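Long-range contacts in FAD dependent oxidoreductase (Chelativorans sp. BNC1, PDB 6PXS), which acts as an iminodiacetate oxidase, an oxidoreductase that carries flavin-adenine dinucleotide (FAD) as its cofactor: residues A90-E95 and V242-N247; F132-D137 and P292-A297; I228-P233 and V259-T264. All coordinates share one frame; numbering follows the deposited sequence.

Contact 1. Residues A90-E95 and V242-N247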
ATOM      1  N   ALA A  90     -24.591 -20.794   8.425  1.00 44.74           N
ATOM      2  CA  ALA A  90     -23.272 -21.388   8.271  1.00 43.23           C
ATOM      3  C   ALA A  90     -23.401 -22.786   7.692  1.00 42.85           C
ATOM      4  O   ALA A  90     -24.422 -23.458   7.866  1.00 41.96           O
ATOM      5  CB  ALA A  90     -22.521 -21.449   9.607  1.00 44.46           C
ATOM      6  N   LEU A  91     -22.350 -23.214   6.997  1.00 44.26           N
ATOM      7  CA  LEU A  91     -22.248 -24.557   6.444  1.00 39.44           C
ATOM      8  C   LEU A  91     -21.041 -25.245   7.063  1.00 39.13           C
ATOM      9  O   LEU A  91     -19.927 -24.715   7.012  1.00 39.19           O
ATOM     10  CB  LEU A  91     -22.106 -24.522   4.918  1.00 34.29           C
ATOM     11  CG  LEU A  91     -23.293 -23.975   4.125  1.00 36.17           C
ATOM     12  CD1 LEU A  91     -22.916 -23.809   2.665  1.00 38.25           C
ATOM     13  CD2 LEU A  91     -24.498 -24.886   4.259  1.00 37.91           C
ATOM     14  N   VAL A  92     -21.264 -26.420   7.644  1.00 39.07           N
ATOM     15  CA  VAL A  92     -20.206 -27.217   8.252  1.00 41.18           C
ATOM     16  C   VAL A  92     -19.913 -28.381   7.319  1.00 42.70           C
ATOM     17  O   VAL A  92     -20.812 -29.164   6.989  1.00 45.38           O
ATOM     18  CB  VAL A  92     -20.599 -27.710   9.653  1.00 44.09           C
ATOM     19  CG1 VAL A  92     -19.444 -28.464  10.292  1.00 45.59           C
ATOM     20  CG2 VAL A  92     -21.025 -26.538  10.523  1.00 43.51           C
ATOM     21  N   LEU A  93     -18.661 -28.493   6.892  1.00 44.92           N
ATOM     22  CA  LEU A  93     -18.237 -29.502   5.936  1.00 47.28           C
ATOM     23  C   LEU A  93     -17.305 -30.505   6.602  1.00 52.89           C
ATOM     24  O   LEU A  93     -16.805 -30.297   7.710  1.00 52.35           O
ATOM     25  CB  LEU A  93     -17.537 -28.855   4.734  1.00 42.63           C
ATOM     26  CG  LEU A  93     -18.393 -28.143   3.687  1.00 39.43           C
ATOM     27  CD1 LEU A  93     -19.371 -27.186   4.332  1.00 39.18           C
ATOM     28  CD2 LEU A  93     -17.497 -27.400   2.703  1.00 39.18           C
ATOM     29  N   ALA A  94     -17.084 -31.611   5.899  1.00 60.48           N
ATOM     30  CA  ALA A  94     -16.106 -32.613   6.295  1.00 66.31           C
ATOM     31  C   ALA A  94     -15.857 -33.508   5.091  1.00 75.18           C
ATOM     32  O   ALA A  94     -16.696 -33.615   4.194  1.00 77.48           O
ATOM     33  CB  ALA A  94     -16.579 -33.427   7.505  1.00 61.90           C
ATOM     34  N   GLU A  95     -14.686 -34.146   5.075  1.00 80.65           N
ATOM     35  CA  GLU A  95     -14.305 -34.938   3.911  1.00 88.24           C
ATOM     36  C   GLU A  95     -15.081 -36.250   3.857  1.00 90.18           C
ATOM     37  O   GLU A  95     -15.763 -36.540   2.868  1.00 91.52           O
ATOM     38  CB  GLU A  95     -12.796 -35.192   3.919  1.00 94.75           C
ATOM     39  CG  GLU A  95     -11.961 -33.952   3.609  1.00100.11           C
ATOM     40  CD  GLU A  95     -12.248 -33.373   2.231  1.00102.62           C
ATOM     41  OE1 GLU A  95     -12.892 -34.064   1.413  1.00102.95           O
ATOM     42  OE2 GLU A  95     -11.832 -32.225   1.968  1.00101.34           O
ATOM     43  N   VAL A 242     -21.589 -18.736   6.014  1.00 47.28           N
ATOM     44  CA  VAL A 242     -20.243 -19.068   6.458  1.00 43.41           C
ATOM     45  C   VAL A 242     -19.964 -20.529   6.128  1.00 42.90           C
ATOM     46  O   VAL A 242     -20.880 -21.354   6.045  1.00 44.41           O
ATOM     47  CB  VAL A 242     -20.093 -18.790   7.967  1.00 45.60           C
ATOM     48  CG1 VAL A 242     -18.695 -19.146   8.447  1.00 48.42           C
ATOM     49  CG2 VAL A 242     -20.416 -17.334   8.277  1.00 45.39           C
ATOM     50  N   VAL A 243     -18.689 -20.856   5.934  1.00 39.84           N
ATOM     51  CA  VAL A 243     -18.261 -22.216   5.628  1.00 40.04           C
ATOM     52  C   VAL A 243     -17.234 -22.638   6.668  1.00 38.92           C
ATOM     53  O   VAL A 243     -16.278 -21.901   6.937  1.00 39.43           O
ATOM     54  CB  VAL A 243     -17.678 -22.323   4.206  1.00 41.60           C
ATOM     55  CG1 VAL A 243     -17.303 -23.762   3.892  1.00 41.63           C
ATOM     56  CG2 VAL A 243     -18.673 -21.791   3.186  1.00 42.27           C
ATOM     57  N   LEU A 244     -17.433 -23.822   7.247  1.00 41.28           N
ATOM     58  CA  LEU A 244     -16.571 -24.356   8.300  1.00 43.46           C
ATOM     59  C   LEU A 244     -16.153 -25.769   7.916  1.00 47.78           C
ATOM     60  O   LEU A 244     -16.813 -26.748   8.293  1.00 49.16           O
ATOM     61  CB  LEU A 244     -17.282 -24.348   9.651  1.00 42.99           C
ATOM     62  CG  LEU A 244     -17.872 -23.010  10.098  1.00 40.94           C
ATOM     63  CD1 LEU A 244     -18.619 -23.174  11.412  1.00 42.94           C
ATOM     64  CD2 LEU A 244     -16.786 -21.958  10.229  1.00 38.43           C
ATOM     65  N   PRO A 245     -15.059 -25.919   7.163  1.00 52.46           N
ATOM     66  CA  PRO A 245     -14.609 -27.263   6.768  1.00 56.92           C
ATOM     67  C   PRO A 245     -14.042 -28.095   7.906  1.00 58.40           C
ATOM     68  O   PRO A 245     -13.629 -29.234   7.663  1.00 57.12           O
ATOM     69  CB  PRO A 245     -13.534 -26.973   5.708  1.00 55.52           C
ATOM     70  CG  PRO A 245     -13.064 -25.597   6.004  1.00 54.18           C
ATOM     71  CD  PRO A 245     -14.241 -24.857   6.553  1.00 52.31           C
ATOM     72  N   MET A 246     -14.006 -27.572   9.131  1.00 63.26           N
ATOM     73  CA  MET A 246     -13.575 -28.346  10.296  1.00 66.92           C
ATOM     74  C   MET A 246     -12.170 -28.909  10.097  1.00 66.61           C
ATOM     75  O   MET A 246     -11.895 -30.070  10.408  1.00 68.55           O
ATOM     76  CB  MET A 246     -14.568 -29.468  10.600  1.00 69.20           C
ATOM     77  CG  MET A 246     -15.984 -28.985  10.865  1.00 71.17           C
ATOM     78  SD  MET A 246     -16.083 -27.802  12.221  1.00 74.11           S
ATOM     79  CE  MET A 246     -15.317 -28.736  13.544  1.00 76.14           C
ATOM     80  N   ASN A 247     -11.272 -28.076   9.569  1.00 61.05           N
ATOM     81  CA  ASN A 247      -9.883 -28.465   9.366  1.00 58.50           C
ATOM     82  C   ASN A 247      -8.941 -27.326   9.729  1.00 59.64           C
ATOM     83  O   ASN A 247      -7.870 -27.186   9.129  1.00 61.77           O
ATOM     84  CB  ASN A 247      -9.644 -28.903   7.921  1.00 55.27           C
ATOM     85  CG  ASN A 247      -9.867 -27.780   6.930  1.00 53.79           C
ATOM     86  OD1 ASN A 247     -10.411 -26.731   7.275  1.00 53.01           O
ATOM     87  ND2 ASN A 247      -9.453 -27.995   5.687  1.00 53.20           N
TER
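V92 and M246 meet side chain to side chain where two parallel β-strands, 90-93 and 242-244, run next to each other in a four-stranded mixed sheet separate from the parallel strands of the Rossmann-type FAD fold. V242 lies at the border of this sheet with the cofactor site, close to the FAD-binding V44. On the face carrying A90, V92, V242 and L244, the low bump of A90 CB sits 4.0 Å from V242 CB. Further along, the two methyls of V92 are shared out: CG2 leans to L244 CD1, while CG1 lies against M246. I103 of helix 97-111 touches both V92 and M246. On the face of L91 and V243, V243 CG1 fits into the fork of L93, 3.8 Å from CD2 and 4.0 Å from CD1. Between the faces, L244 N reaches L91 O nearly along the C=O axis, and L244 O accepts L93 N at 2.9 Å, with the donor well above the carbonyl plane. M246 CG, anti to the carbonyl carbon (chi1 -58°), lies 3.5 Å from V92 CG1; the chain, bent at chi2 and chi3, then leads away, with SD 3.9 Å from that same methyl.

Contact 2. Residues F132-D137 and P292-A297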
ATOM      1  N   PHE A 132     -23.484 -21.506  -1.553  1.00 52.13           N
ATOM      2  CA  PHE A 132     -22.127 -20.981  -1.708  1.00 47.55           C
ATOM      3  C   PHE A 132     -21.615 -21.484  -3.053  1.00 46.95           C
ATOM      4  O   PHE A 132     -20.917 -22.506  -3.125  1.00 49.01           O
ATOM      5  CB  PHE A 132     -21.231 -21.414  -0.547  1.00 47.91           C
ATOM      6  CG  PHE A 132     -20.154 -20.420  -0.204  1.00 46.56           C
ATOM      7  CD1 PHE A 132     -18.906 -20.495  -0.798  1.00 45.24           C
ATOM      8  CD2 PHE A 132     -20.391 -19.413   0.718  1.00 46.08           C
ATOM      9  CE1 PHE A 132     -17.916 -19.582  -0.483  1.00 42.91           C
ATOM     10  CE2 PHE A 132     -19.404 -18.498   1.036  1.00 44.99           C
ATOM     11  CZ  PHE A 132     -18.166 -18.584   0.435  1.00 43.33           C
ATOM     12  N   PRO A 133     -21.944 -20.788  -4.138  1.00 46.07           N
ATOM     13  CA  PRO A 133     -21.706 -21.325  -5.490  1.00 46.47           C
ATOM     14  C   PRO A 133     -20.300 -21.872  -5.677  1.00 44.22           C
ATOM     15  O   PRO A 133     -20.139 -22.972  -6.225  1.00 46.80           O
ATOM     16  CB  PRO A 133     -21.961 -20.111  -6.394  1.00 45.50           C
ATOM     17  CG  PRO A 133     -22.963 -19.308  -5.643  1.00 43.28           C
ATOM     18  CD  PRO A 133     -22.636 -19.488  -4.181  1.00 43.30           C
ATOM     19  N   PRO A 134     -19.249 -21.151  -5.270  1.00 42.71           N
ATOM     20  CA  PRO A 134     -17.890 -21.632  -5.578  1.00 43.17           C
ATOM     21  C   PRO A 134     -17.541 -22.980  -4.955  1.00 40.47           C
ATOM     22  O   PRO A 134     -16.492 -23.538  -5.304  1.00 37.00           O
ATOM     23  CB  PRO A 134     -16.980 -20.516  -5.042  1.00 37.95           C
ATOM     24  CG  PRO A 134     -17.817 -19.726  -4.123  1.00 36.11           C
ATOM     25  CD  PRO A 134     -19.213 -19.819  -4.637  1.00 40.46           C
ATOM     26  N   LEU A 135     -18.370 -23.524  -4.068  1.00 40.22           N
ATOM     27  CA  LEU A 135     -18.081 -24.823  -3.477  1.00 42.43           C
ATOM     28  C   LEU A 135     -18.191 -25.934  -4.519  1.00 48.57           C
ATOM     29  O   LEU A 135     -18.760 -25.760  -5.601  1.00 49.42           O
ATOM     30  CB  LEU A 135     -19.037 -25.118  -2.318  1.00 40.03           C
ATOM     31  CG  LEU A 135     -18.827 -24.349  -1.013  1.00 39.14           C
ATOM     32  CD1 LEU A 135     -19.884 -24.749   0.003  1.00 39.18           C
ATOM     33  CD2 LEU A 135     -17.435 -24.587  -0.449  1.00 42.79           C
ATOM     34  N   ARG A 136     -17.633 -27.094  -4.176  1.00 50.68           N
ATOM     35  CA  ARG A 136     -17.774 -28.266  -5.027  1.00 52.48           C
ATOM     36  C   ARG A 136     -19.194 -28.815  -4.938  1.00 55.44           C
ATOM     37  O   ARG A 136     -19.846 -28.751  -3.892  1.00 58.13           O
ATOM     38  CB  ARG A 136     -16.775 -29.353  -4.624  1.00 52.32           C
ATOM     39  CG  ARG A 136     -15.329 -28.892  -4.529  1.00 51.17           C
ATOM     40  CD  ARG A 136     -14.366 -30.071  -4.646  1.00 53.41           C
ATOM     41  NE  ARG A 136     -14.768 -31.206  -3.815  1.00 54.60           N
ATOM     42  CZ  ARG A 136     -14.335 -31.437  -2.577  1.00 55.70           C
ATOM     43  NH1 ARG A 136     -13.471 -30.615  -1.994  1.00 54.01           N
ATOM     44  NH2 ARG A 136     -14.771 -32.502  -1.917  1.00 55.36           N
ATOM     45  N   ASP A 137     -19.672 -29.367  -6.053  1.00 57.54           N
ATOM     46  CA  ASP A 137     -21.029 -29.900  -6.097  1.00 63.73           C
ATOM     47  C   ASP A 137     -21.171 -31.231  -5.367  1.00 62.60           C
ATOM     48  O   ASP A 137     -22.302 -31.686  -5.169  1.00 61.69           O
ATOM     49  CB  ASP A 137     -21.482 -30.062  -7.551  1.00 71.51           C
ATOM     50  CG  ASP A 137     -20.547 -30.942  -8.364  1.00 79.23           C
ATOM     51  OD1 ASP A 137     -20.385 -32.131  -8.016  1.00 81.32           O
ATOM     52  OD2 ASP A 137     -19.978 -30.444  -9.359  1.00 80.73           O
ATOM     53  N   PRO A 292     -13.373 -24.480  -5.574  1.00 38.12           N
ATOM     54  CA  PRO A 292     -12.677 -24.176  -6.835  1.00 39.24           C
ATOM     55  C   PRO A 292     -13.200 -22.931  -7.533  1.00 38.38           C
ATOM     56  O   PRO A 292     -12.493 -22.370  -8.380  1.00 36.84           O
ATOM     57  CB  PRO A 292     -12.914 -25.435  -7.682  1.00 39.64           C
ATOM     58  CG  PRO A 292     -13.250 -26.509  -6.697  1.00 36.86           C
ATOM     59  CD  PRO A 292     -13.973 -25.825  -5.583  1.00 37.09           C
ATOM     60  N   GLY A 293     -14.413 -22.480  -7.210  1.00 37.55           N
ATOM     61  CA  GLY A 293     -14.952 -21.291  -7.844  1.00 36.55           C
ATOM     62  C   GLY A 293     -14.184 -20.029  -7.522  1.00 37.55           C
ATOM     63  O   GLY A 293     -14.308 -19.035  -8.245  1.00 40.95           O
ATOM     64  N   LEU A 294     -13.394 -20.041  -6.452  1.00 36.67           N
ATOM     65  CA  LEU A 294     -12.568 -18.898  -6.093  1.00 36.79           C
ATOM     66  C   LEU A 294     -11.271 -18.836  -6.889  1.00 36.96           C
ATOM     67  O   LEU A 294     -10.458 -17.940  -6.642  1.00 31.46           O
ATOM     68  CB  LEU A 294     -12.251 -18.937  -4.595  1.00 36.17           C
ATOM     69  CG  LEU A 294     -13.465 -18.915  -3.663  1.00 37.35           C
ATOM     70  CD1 LEU A 294     -13.037 -19.097  -2.212  1.00 36.87           C
ATOM     71  CD2 LEU A 294     -14.256 -17.625  -3.832  1.00 36.15           C
ATOM     72  N   ALA A 295     -11.071 -19.751  -7.841  1.00 40.02           N
ATOM     73  CA  ALA A 295      -9.792 -19.839  -8.539  1.00 42.72           C
ATOM     74  C   ALA A 295      -9.445 -18.528  -9.233  1.00 45.91           C
ATOM     75  O   ALA A 295      -8.343 -17.995  -9.062  1.00 45.87           O
ATOM     76  CB  ALA A 295      -9.829 -20.984  -9.550  1.00 43.80           C
ATOM     77  N   ASP A 296     -10.373 -17.994 -10.029  1.00 47.11           N
ATOM     78  CA  ASP A 296     -10.143 -16.765 -10.778  1.00 51.24           C
ATOM     79  C   ASP A 296     -10.729 -15.544 -10.078  1.00 48.70           C
ATOM     80  O   ASP A 296     -11.152 -14.589 -10.740  1.00 50.26           O
ATOM     81  CB  ASP A 296     -10.705 -16.898 -12.191  1.00 59.82           C
ATOM     82  CG  ASP A 296      -9.822 -17.746 -13.087  1.00 70.89           C
ATOM     83  OD1 ASP A 296      -8.582 -17.672 -12.941  1.00 72.23           O
ATOM     84  OD2 ASP A 296     -10.364 -18.489 -13.934  1.00 76.24           O
ATOM     85  N   ALA A 297     -10.763 -15.555  -8.751  1.00 46.01           N
ATOM     86  CA  ALA A 297     -11.134 -14.380  -7.979  1.00 45.24           C
ATOM     87  C   ALA A 297      -9.899 -13.531  -7.714  1.00 43.00           C
ATOM     88  O   ALA A 297      -8.777 -14.036  -7.637  1.00 44.75           O
ATOM     89  CB  ALA A 297     -11.788 -14.778  -6.655  1.00 44.87           C
TER
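P134 faces G293 and L294 with its ring, CB resting 3.5 Å from G293 CA. That CB lies over the G293 backbone and also reaches L294 CG, while the next corner of the ring, CG, meets L294 CD2 at 4.1 Å; the two side chains cross obliquely. L294 presents this methyl with CG anti to its carbonyl carbon (chi1 -59°). G293, having no side chain, sits with its backbone close against P134. A type I β-turn, F132 to L135, following helix 127-131, here meets a short 3-10 segment around G293, following helix 277-290. One hydrogen bond ties them, G293 N to P134 O at 3.0 Å, lying in the carbonyl plane on a lone pair; the neighbouring P292 N has no hydrogen to give. Beyond that carbonyl, R136 lies across the P292 ring at about a right angle, its CG 3.5 Å from P292 CD. Only the aliphatic part of R136 is used in this way. Its guanidinium end is held by others, with NE in a salt bridge to D138 OD1 and NH1 bonded to G289 O. The opposite end of 292-297, a second type I turn from L294 to A297, meets a second subunit, where D296 O accepts a hydrogen bond from R274 NH2 of that chain.

Contact 3. Residues I228-P233 and V259-T264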
ATOM      1  N   ILE A 228      -6.553 -14.147   4.081  1.00 38.56           N
ATOM      2  CA  ILE A 228      -6.617 -13.675   2.702  1.00 38.57           C
ATOM      3  C   ILE A 228      -7.994 -13.091   2.427  1.00 38.26           C
ATOM      4  O   ILE A 228      -9.014 -13.628   2.876  1.00 40.42           O
ATOM      5  CB  ILE A 228      -6.296 -14.815   1.714  1.00 38.47           C
ATOM      6  CG1 ILE A 228      -4.834 -15.240   1.863  1.00 36.02           C
ATOM      7  CG2 ILE A 228      -6.595 -14.376   0.285  1.00 40.93           C
ATOM      8  CD1 ILE A 228      -4.456 -16.442   1.036  1.00 35.61           C
ATOM      9  N   HIS A 229      -8.024 -11.994   1.674  1.00 39.48           N
ATOM     10  CA  HIS A 229      -9.258 -11.337   1.264  1.00 37.78           C
ATOM     11  C   HIS A 229      -9.361 -11.396  -0.252  1.00 37.55           C
ATOM     12  O   HIS A 229      -8.453 -10.944  -0.956  1.00 36.86           O
ATOM     13  CB  HIS A 229      -9.295  -9.887   1.752  1.00 38.01           C
ATOM     14  CG  HIS A 229      -9.472  -9.755   3.232  1.00 40.64           C
ATOM     15  ND1 HIS A 229     -10.525  -9.068   3.797  1.00 41.85           N
ATOM     16  CD2 HIS A 229      -8.736 -10.230   4.265  1.00 40.33           C
ATOM     17  CE1 HIS A 229     -10.428  -9.121   5.113  1.00 41.46           C
ATOM     18  NE2 HIS A 229      -9.352  -9.821   5.423  1.00 41.58           N
ATOM     19  N   LEU A 230     -10.463 -11.951  -0.747  1.00 38.33           N
ATOM     20  CA  LEU A 230     -10.699 -12.113  -2.174  1.00 33.37           C
ATOM     21  C   LEU A 230     -11.813 -11.182  -2.632  1.00 33.31           C
ATOM     22  O   LEU A 230     -12.576 -10.644  -1.828  1.00 36.85           O
ATOM     23  CB  LEU A 230     -11.068 -13.560  -2.508  1.00 31.25           C
ATOM     24  CG  LEU A 230     -10.101 -14.629  -2.000  1.00 30.12           C
ATOM     25  CD1 LEU A 230     -10.617 -16.007  -2.366  1.00 34.32           C
ATOM     26  CD2 LEU A 230      -8.707 -14.418  -2.558  1.00 33.39           C
ATOM     27  N   HIS A 231     -11.903 -11.008  -3.949  1.00 35.75           N
ATOM     28  CA  HIS A 231     -12.898 -10.136  -4.557  1.00 36.52           C
ATOM     29  C   HIS A 231     -13.474 -10.824  -5.784  1.00 37.80           C
ATOM     30  O   HIS A 231     -12.724 -11.258  -6.663  1.00 36.97           O
ATOM     31  CB  HIS A 231     -12.281  -8.785  -4.935  1.00 41.01           C
ATOM     32  CG  HIS A 231     -13.242  -7.838  -5.583  1.00 43.96           C
ATOM     33  ND1 HIS A 231     -14.359  -7.353  -4.937  1.00 45.87           N
ATOM     34  CD2 HIS A 231     -13.248  -7.280  -6.817  1.00 43.71           C
ATOM     35  CE1 HIS A 231     -15.013  -6.539  -5.746  1.00 45.81           C
ATOM     36  NE2 HIS A 231     -14.361  -6.478  -6.893  1.00 46.11           N
ATOM     37  N   LEU A 232     -14.804 -10.924  -5.838  1.00 38.69           N
ATOM     38  CA  LEU A 232     -15.519 -11.552  -6.947  1.00 40.53           C
ATOM     39  C   LEU A 232     -16.216 -10.467  -7.761  1.00 41.03           C
ATOM     40  O   LEU A 232     -17.406 -10.195  -7.544  1.00 39.11           O
ATOM     41  CB  LEU A 232     -16.533 -12.576  -6.432  1.00 44.15           C
ATOM     42  CG  LEU A 232     -16.004 -13.923  -5.929  1.00 42.82           C
ATOM     43  CD1 LEU A 232     -15.300 -14.673  -7.051  1.00 45.32           C
ATOM     44  CD2 LEU A 232     -15.081 -13.741  -4.734  1.00 41.77           C
ATOM     45  N   PRO A 233     -15.529  -9.830  -8.727  1.00 45.22           N
ATOM     46  CA  PRO A 233     -16.115  -8.659  -9.400  1.00 46.11           C
ATOM     47  C   PRO A 233     -17.503  -8.910  -9.970  1.00 51.46           C
ATOM     48  O   PRO A 233     -17.691  -9.777 -10.828  1.00 52.89           O
ATOM     49  CB  PRO A 233     -15.103  -8.347 -10.511  1.00 42.30           C
ATOM     50  CG  PRO A 233     -14.302  -9.590 -10.678  1.00 46.62           C
ATOM     51  CD  PRO A 233     -14.239 -10.211  -9.322  1.00 44.18           C
ATOM     52  N   VAL A 259     -14.742 -12.104  -0.319  1.00 35.71           N
ATOM     53  CA  VAL A 259     -14.678 -13.405   0.335  1.00 34.04           C
ATOM     54  C   VAL A 259     -13.357 -13.498   1.084  1.00 33.13           C
ATOM     55  O   VAL A 259     -12.296 -13.219   0.514  1.00 35.69           O
ATOM     56  CB  VAL A 259     -14.809 -14.563  -0.674  1.00 35.18           C
ATOM     57  CG1 VAL A 259     -14.673 -15.902   0.031  1.00 33.00           C
ATOM     58  CG2 VAL A 259     -16.140 -14.479  -1.405  1.00 36.66           C
ATOM     59  N   VAL A 260     -13.424 -13.887   2.355  1.00 32.14           N
ATOM     60  CA  VAL A 260     -12.253 -14.051   3.208  1.00 30.87           C
ATOM     61  C   VAL A 260     -12.049 -15.537   3.457  1.00 34.76           C
ATOM     62  O   VAL A 260     -13.022 -16.288   3.591  1.00 35.81           O
ATOM     63  CB  VAL A 260     -12.420 -13.285   4.535  1.00 31.75           C
ATOM     64  CG1 VAL A 260     -11.147 -13.358   5.359  1.00 29.09           C
ATOM     65  CG2 VAL A 260     -12.811 -11.835   4.264  1.00 33.16           C
ATOM     66  N   VAL A 261     -10.788 -15.962   3.521  1.00 42.30           N
ATOM     67  CA  VAL A 261     -10.451 -17.377   3.620  1.00 48.65           C
ATOM     68  C   VAL A 261      -9.664 -17.631   4.900  1.00 61.80           C
ATOM     69  O   VAL A 261      -8.912 -16.773   5.376  1.00 53.86           O
ATOM     70  CB  VAL A 261      -9.661 -17.857   2.385  1.00 42.08           C
ATOM     71  CG1 VAL A 261      -9.471 -19.365   2.425  1.00 37.77           C
ATOM     72  CG2 VAL A 261     -10.379 -17.447   1.112  1.00 37.05           C
ATOM     73  N   GLY A 262      -9.833 -18.841   5.441  1.00 74.20           N
ATOM     74  CA  GLY A 262      -9.302 -19.228   6.735  1.00 72.68           C
ATOM     75  C   GLY A 262      -7.856 -18.849   6.968  1.00 71.04           C
ATOM     76  O   GLY A 262      -7.077 -18.724   6.020  1.00 78.51           O
ATOM     77  N   ALA A 263      -7.487 -18.675   8.231  1.00 61.45           N
ATOM     78  CA  ALA A 263      -6.198 -18.112   8.596  1.00 58.10           C
ATOM     79  C   ALA A 263      -5.216 -19.196   9.029  1.00 50.15           C
ATOM     80  O   ALA A 263      -5.580 -20.342   9.298  1.00 47.93           O
ATOM     81  CB  ALA A 263      -6.370 -17.080   9.715  1.00 60.82           C
ATOM     82  N   THR A 264      -3.947 -18.803   9.095  1.00 43.86           N
ATOM     83  CA  THR A 264      -2.890 -19.663   9.597  1.00 41.65           C
ATOM     84  C   THR A 264      -2.848 -19.600  11.120  1.00 40.46           C
ATOM     85  O   THR A 264      -3.426 -18.709  11.746  1.00 41.32           O
ATOM     86  CB  THR A 264      -1.535 -19.247   9.020  1.00 41.64           C
ATOM     87  OG1 THR A 264      -1.224 -17.910   9.432  1.00 40.11           O
ATOM     88  CG2 THR A 264      -1.554 -19.309   7.498  1.00 38.36           C
TER
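L230 and V259 exchange a pair of backbone hydrogen bonds at one end of this antiparallel strand pairing, part of a four-stranded sheet. L230 N gives to V259 O at 2.6 Å, and V259 N gives back to L230 O at 3.0 Å, the latter donor standing 52° out of the carbonyl plane. A third bond runs from V261 N to I228 O at 3.0 Å. H229 and V260 form the intervening non-hydrogen-bonded pair, and their backbone groups turn to the outer strands: H229 bonds to I300 and E301 of strand 298-310, V260 to L252 of strand 251-254. The H229 ring and V260 lie side by side, pointing the same way, in a CH-π contact with V260 CG2 3.8 Å from the ring centroid, over one face and nearest ND1. An alanine at H229 would probably leave the V260 methyls without this flat partner and open a gap beside I300 and R303. On the other face of the sheet, L230 CD1 meets V261 CG2 at 3.8 Å, and past the strand end L232 CD2 packs on V259 CG2. Two residues beyond V261, A263 touches the FAD, and T264 OG1 bonds to Q226 N and E266 OE1. Backbone bonds thus tie the named strand groups together, while the H229 ring over V260 fills the pair they skip.

Overall arrangement
Along the chain the six segments come as 90-95, 132-137, 228-233, 242-247, 259-264 and 292-297, so contact 3 is nested within contact 2, while contact 1 crosses both. Contact 2 touches both of the others: its centre is about 14 Å from that of contact 1 and about 12 Å from that of contact 3. F132 packs on V243 and L135 on L91 and L93, whereas L294 and A297 pack on L230 and L232. Contacts 1 and 3 belong to different sheets and do not touch, their centres about 15 Å and their nearest atoms about 7 Å apart. The turns of contact 2 thus bridge the mixed and antiparallel sheets, both of which approach the FAD site.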